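Local coordinates for protein bacteriophage virulence determinant (Salmonella enterica subsp. enterica serovar Typhimurium str. 14028S, PDB 6GGR) that probably acts as a zinc metalloprotease effector of the PipA family, cutting host NF-kappaB transcription factors during Salmonella infection, at residues B[105-110]-B[131-136]; B[113-118]-B[165-170]. All coordinates share one frame; numbering follows the deposited sequence.

Contact 1 pairs strand 107-111 with strand 132-135, and contact 2 sets strand 116-117 against helix 160-173; their centres lie about 8 Å apart. The segments alternate along the chain (105-110, 113-118, 131-136, 165-170), and the mixed sheet binds them together. In it strand 132-135 is central, parallel to 107-111 on one flank and antiparallel to 116-117 on the other, where A134 N and G116 O, 2.6 Å apart, probably form a hydrogen bond. The helix of contact 2 carries H166 and H170, zinc ligands of this protein. The two contacts thus show how a small sheet is built up and then laid beside the metal-binding helix.

Contact 1: B[105-110]-B[131-136]; sequences QRWLLG and KVIALN
Backbone hydrogen bonds join 105-110 to 131-136 as parallel strands, whose axes diverge by 23°. L108 N donates to K131 O at 2.9 Å, from above the carbonyl plane. L108 O in turn accepts from I133 N at 2.6 Å, the donor lying nearly along the C=O axis. The pattern then switches to I133, whose O takes G110 N at 2.7 Å along a more bent path. Beyond this the pairing slackens, and L135 N gives G110 O only a weak bond.

Aromatic packing is centred on W107. Its CG stands anti to the carbonyl carbon, which turns the indole toward the neighbouring strand. K131 CB lies over one face in a CH-pi contact, 3.8 Å from the centroid of the W107 six-membered ring and 25° off its normal. The lysine chain bends at chi3 (101°), bringing K131 CE within 3.7 Å of W107 CZ2. At the rim, V132 O approaches W107 CE3 near the ring plane. I133 CD1 meets the root of the indole, 3.5 Å from W107 CB, and the two side chains cross at about a right angle.

Aliphatic contacts differ on the two faces of the sheet. L108 and V132 share one, while L109 reaches L135 through their CD1 methyls, 3.7 Å apart, and both leucines also touch helix 64-84.

At the start of the pair K131 NZ makes a weak bond to Q105 O and a long, weak ion pair with E99. The lysine therefore contributes mainly through its methylene chain passing obliquely over the indole, with its ammonium carried to the polar end of the strand pair. Main-chain bonding fixes the register, and contacts from K131, V132 and I133 restrict the rotation of a tryptophan about 7 Å from the side chain of zinc ligand H170.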
# COMPACT_ATOMS: atom_id res chain seq x y z
N GLN B 105 10.41 10.94 -21.72
CA GLN B 105 9.09 10.64 -21.15
C GLN B 105 9.06 9.29 -20.31
O GLN B 105 7.98 8.81 -20.03
CB GLN B 105 7.93 10.73 -22.19
CG GLN B 105 7.60 12.14 -22.69
CD GLN B 105 6.19 12.24 -23.42
OE1 GLN B 105 5.17 12.44 -22.78
NE2 GLN B 105 6.15 12.03 -24.73
N ARG B 106 10.22 8.73 -20.02
CA ARG B 106 10.36 7.43 -19.31
C ARG B 106 10.16 7.56 -17.77
O ARG B 106 10.05 8.66 -17.25
CB ARG B 106 11.63 6.64 -19.66
CG ARG B 106 12.30 7.04 -20.95
CD ARG B 106 11.78 6.28 -22.17
NE ARG B 106 12.87 5.75 -22.98
CZ ARG B 106 12.78 5.39 -24.24
NH1 ARG B 106 11.64 5.47 -24.90
NH2 ARG B 106 13.83 4.91 -24.84
N TRP B 107 10.09 6.43 -17.06
CA TRP B 107 9.74 6.43 -15.61
C TRP B 107 10.97 6.20 -14.78
O TRP B 107 11.92 5.60 -15.23
CB TRP B 107 8.67 5.34 -15.26
CG TRP B 107 7.36 5.53 -15.92
CD1 TRP B 107 7.09 5.36 -17.21
CD2 TRP B 107 6.13 5.89 -15.30
NE1 TRP B 107 5.79 5.61 -17.45
CE2 TRP B 107 5.17 5.94 -16.29
CE3 TRP B 107 5.77 6.18 -13.99
CZ2 TRP B 107 3.88 6.27 -16.03
CZ3 TRP B 107 4.50 6.50 -13.73
CH2 TRP B 107 3.57 6.55 -14.73
N LEU B 108 10.96 6.77 -13.58
CA LEU B 108 12.00 6.48 -12.61
C LEU B 108 11.69 5.16 -11.91
O LEU B 108 10.55 4.91 -11.51
CB LEU B 108 12.11 7.60 -11.58
CG LEU B 108 12.68 8.94 -12.06
CD1 LEU B 108 12.55 10.00 -10.97
CD2 LEU B 108 14.13 8.78 -12.47
N LEU B 109 12.71 4.32 -11.76
CA LEU B 109 12.55 3.05 -11.05
C LEU B 109 12.95 3.26 -9.59
O LEU B 109 14.13 3.40 -9.27
CB LEU B 109 13.39 1.96 -11.71
CG LEU B 109 13.38 0.61 -11.00
CD1 LEU B 109 11.96 0.06 -10.90
CD2 LEU B 109 14.28 -0.39 -11.70
N GLY B 110 11.95 3.30 -8.71
CA GLY B 110 12.21 3.39 -7.28
C GLY B 110 12.53 2.03 -6.69
O GLY B 110 11.75 1.50 -5.89
N LYS B 131 7.61 11.12 -12.74
CA LYS B 131 6.97 9.81 -12.90
C LYS B 131 7.87 8.75 -12.28
O LYS B 131 9.05 8.66 -12.61
CB LYS B 131 6.73 9.50 -14.38
CG LYS B 131 5.66 10.36 -15.05
CD LYS B 131 5.86 10.48 -16.58
CE LYS B 131 4.94 9.56 -17.37
NZ LYS B 131 5.06 9.80 -18.85
N VAL B 132 7.30 7.94 -11.38
CA VAL B 132 8.07 6.93 -10.66
C VAL B 132 7.33 5.60 -10.69
O VAL B 132 6.10 5.55 -10.61
CB VAL B 132 8.32 7.34 -9.20
CG1 VAL B 132 9.01 6.22 -8.43
CG2 VAL B 132 9.15 8.62 -9.15
N ILE B 133 8.09 4.51 -10.79
CA ILE B 133 7.60 3.15 -10.63
C ILE B 133 8.42 2.53 -9.50
O ILE B 133 9.63 2.32 -9.66
CB ILE B 133 7.73 2.33 -11.92
CG1 ILE B 133 6.70 2.80 -12.95
CG2 ILE B 133 7.54 0.84 -11.65
CD1 ILE B 133 7.00 2.36 -14.37
N ALA B 134 7.77 2.24 -8.38
CA ALA B 134 8.44 1.70 -7.21
C ALA B 134 8.27 0.18 -7.18
O ALA B 134 7.15 -0.32 -7.17
CB ALA B 134 7.89 2.32 -5.92
N LEU B 135 9.40 -0.53 -7.16
CA LEU B 135 9.39 -1.99 -7.13
C LEU B 135 10.43 -2.47 -6.13
O LEU B 135 11.43 -1.79 -5.88
CB LEU B 135 9.69 -2.58 -8.51
CG LEU B 135 8.80 -2.11 -9.66
CD1 LEU B 135 9.38 -2.54 -11.00
CD2 LEU B 135 7.38 -2.63 -9.50
N ASN B 136 10.19 -3.65 -5.56
CA ASN B 136 11.14 -4.27 -4.64
C ASN B 136 11.03 -5.78 -4.77
O ASN B 136 10.07 -6.31 -5.33
CB ASN B 136 10.88 -3.85 -3.19
CG ASN B 136 9.56 -4.38 -2.66
OD1 ASN B 136 9.44 -5.56 -2.33
ND2 ASN B 136 8.57 -3.50 -2.57

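Contact 2: B[113-118]-B[165-170]; sequences ENFGTT and IHQVVH. Unlike the reference sequence in segment 165-170: Q167 (reference Glu).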
# COMPACT_ATOMS: atom_id res chain seq x y z
N GLU B 113 11.76 0.11 -3.04
CA GLU B 113 10.74 0.89 -2.36
C GLU B 113 9.40 0.16 -2.41
O GLU B 113 9.20 -0.79 -3.17
CB GLU B 113 10.63 2.28 -2.98
CG GLU B 113 11.94 3.05 -3.02
CD GLU B 113 12.49 3.33 -1.64
OE1 GLU B 113 11.68 3.53 -0.70
OE2 GLU B 113 13.73 3.35 -1.48
N ASN B 114 8.47 0.63 -1.58
CA ASN B 114 7.14 0.04 -1.54
C ASN B 114 6.51 0.08 -2.92
O ASN B 114 6.62 1.07 -3.65
CB ASN B 114 6.27 0.78 -0.52
CG ASN B 114 5.01 0.01 -0.16
OD1 ASN B 114 5.09 -1.07 0.43
ND2 ASN B 114 3.86 0.57 -0.49
N PHE B 115 5.84 -1.01 -3.29
CA PHE B 115 5.21 -1.11 -4.60
C PHE B 115 4.27 0.06 -4.84
O PHE B 115 3.36 0.32 -4.06
CB PHE B 115 4.44 -2.43 -4.70
CG PHE B 115 5.31 -3.63 -4.96
CD1 PHE B 115 5.94 -3.79 -6.18
CD2 PHE B 115 5.48 -4.60 -3.99
CE1 PHE B 115 6.74 -4.89 -6.43
CE2 PHE B 115 6.28 -5.71 -4.24
CZ PHE B 115 6.91 -5.85 -5.45
N GLY B 116 4.50 0.78 -5.94
CA GLY B 116 3.65 1.90 -6.28
C GLY B 116 4.11 2.56 -7.56
O GLY B 116 5.23 2.34 -8.03
N THR B 117 3.22 3.37 -8.12
CA THR B 117 3.52 4.15 -9.31
C THR B 117 2.71 5.43 -9.27
O THR B 117 1.56 5.42 -8.83
CB THR B 117 3.21 3.38 -10.60
OG1 THR B 117 1.79 3.21 -10.73
CG2 THR B 117 3.87 2.02 -10.61
N THR B 118 3.31 6.51 -9.75
CA THR B 118 2.66 7.82 -9.74
C THR B 118 1.70 7.94 -10.92
O THR B 118 2.13 7.89 -12.08
CB THR B 118 3.71 8.93 -9.80
OG1 THR B 118 4.50 8.77 -10.98
CG2 THR B 118 4.62 8.87 -8.58
N ILE B 165 3.78 -6.68 -12.61
CA ILE B 165 2.84 -6.41 -13.70
C ILE B 165 1.77 -5.41 -13.25
O ILE B 165 1.38 -4.52 -14.00
CB ILE B 165 2.21 -7.72 -14.20
CG1 ILE B 165 3.28 -8.62 -14.83
CG2 ILE B 165 1.07 -7.44 -15.19
CD1 ILE B 165 4.00 -8.01 -16.02
N HIS B 166 1.29 -5.56 -12.02
CA HIS B 166 0.29 -4.63 -11.50
C HIS B 166 0.81 -3.19 -11.54
O HIS B 166 0.11 -2.29 -12.01
CB HIS B 166 -0.09 -5.02 -10.07
CG HIS B 166 -1.20 -4.20 -9.50
ND1 HIS B 166 -2.49 -4.67 -9.37
CD2 HIS B 166 -1.22 -2.92 -9.04
CE1 HIS B 166 -3.25 -3.73 -8.84
NE2 HIS B 166 -2.50 -2.66 -8.63
N GLN B 167 2.03 -2.97 -11.06
CA GLN B 167 2.57 -1.61 -11.05
C GLN B 167 2.84 -1.12 -12.47
O GLN B 167 2.61 0.05 -12.78
CB GLN B 167 3.85 -1.55 -10.21
CG GLN B 167 3.67 -1.93 -8.76
CD GLN B 167 2.60 -1.11 -8.06
OE1 GLN B 167 2.31 0.02 -8.45
NE2 GLN B 167 1.99 -1.69 -7.04
N VAL B 168 3.34 -2.01 -13.33
CA VAL B 168 3.60 -1.61 -14.72
C VAL B 168 2.29 -1.27 -15.42
O VAL B 168 2.22 -0.31 -16.20
CB VAL B 168 4.37 -2.73 -15.45
CG1 VAL B 168 4.41 -2.47 -16.96
CG2 VAL B 168 5.79 -2.83 -14.90
N VAL B 169 1.23 -2.04 -15.16
CA VAL B 169 -0.05 -1.75 -15.79
C VAL B 169 -0.52 -0.35 -15.42
O VAL B 169 -1.08 0.37 -16.26
CB VAL B 169 -1.09 -2.82 -15.41
CG1 VAL B 169 -2.51 -2.34 -15.71
CG2 VAL B 169 -0.81 -4.11 -16.17
N HIS B 170 -0.30 0.05 -14.17
CA HIS B 170 -0.60 1.43 -13.77
C HIS B 170 0.12 2.41 -14.68
O HIS B 170 -0.47 3.39 -15.16
CB HIS B 170 -0.19 1.66 -12.32
CG HIS B 170 -1.23 1.28 -11.31
ND1 HIS B 170 -2.46 1.90 -11.23
CD2 HIS B 170 -1.21 0.36 -10.32
CE1 HIS B 170 -3.16 1.37 -10.25
NE2 HIS B 170 -2.42 0.43 -9.68
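Q167 leaves the helix with CG anti to the carbonyl carbon and then bends at chi2 (-55°), so that its chain folds across the backbone of 115-117. T117 has OG1 in the crowded position between the backbone N and the carbonyl carbon (chi1 68°), which sends the hydroxyl toward H170 and leaves CG2 over Q167.

The methyl does most of the touching: T117 CG2 sits 3.6 Å from Q167 CB and 3.2 Å from the helix carbonyl oxygen Q167 O. On its other branch, T117 OG1 comes to 3.0 Å from H170 CB, a tight approach to a carbon, not a polar pairing. This buried hydroxyl has no partner in the model, so the threonine contributes shape here and not a side-chain bond. F115 flanks the glutamine on the other side, its CD1 3.9 Å from Q167 CG; the phenyl and amide planes are only 18° apart although the side chains cross at about a right angle. The end of Q167 lies against the backbone of G116.

The helical segment corresponds to the HEXXH zinc signature of metalloproteases, with Q167 in the position where the reference sequence has glutamate. H166 and H170 are zinc ligands in this protein; with no metal bound to this chain, both reach D177, the third ligand, H166 only weakly. H170 ND1 is held by L175 O, which orients the imidazole and would probably polarise it toward the metal.

Strand 116-117 borders 132-135, where T117 rests on I133 and F115 on L135. T117 also makes backbone hydrogen bonds with a chain of another protein, consistent with a substrate laid along this edge strand. H166, V169 and H170 of helix 160-173 also pack against helix 186-197, while I165 and V168 face helix 64-84.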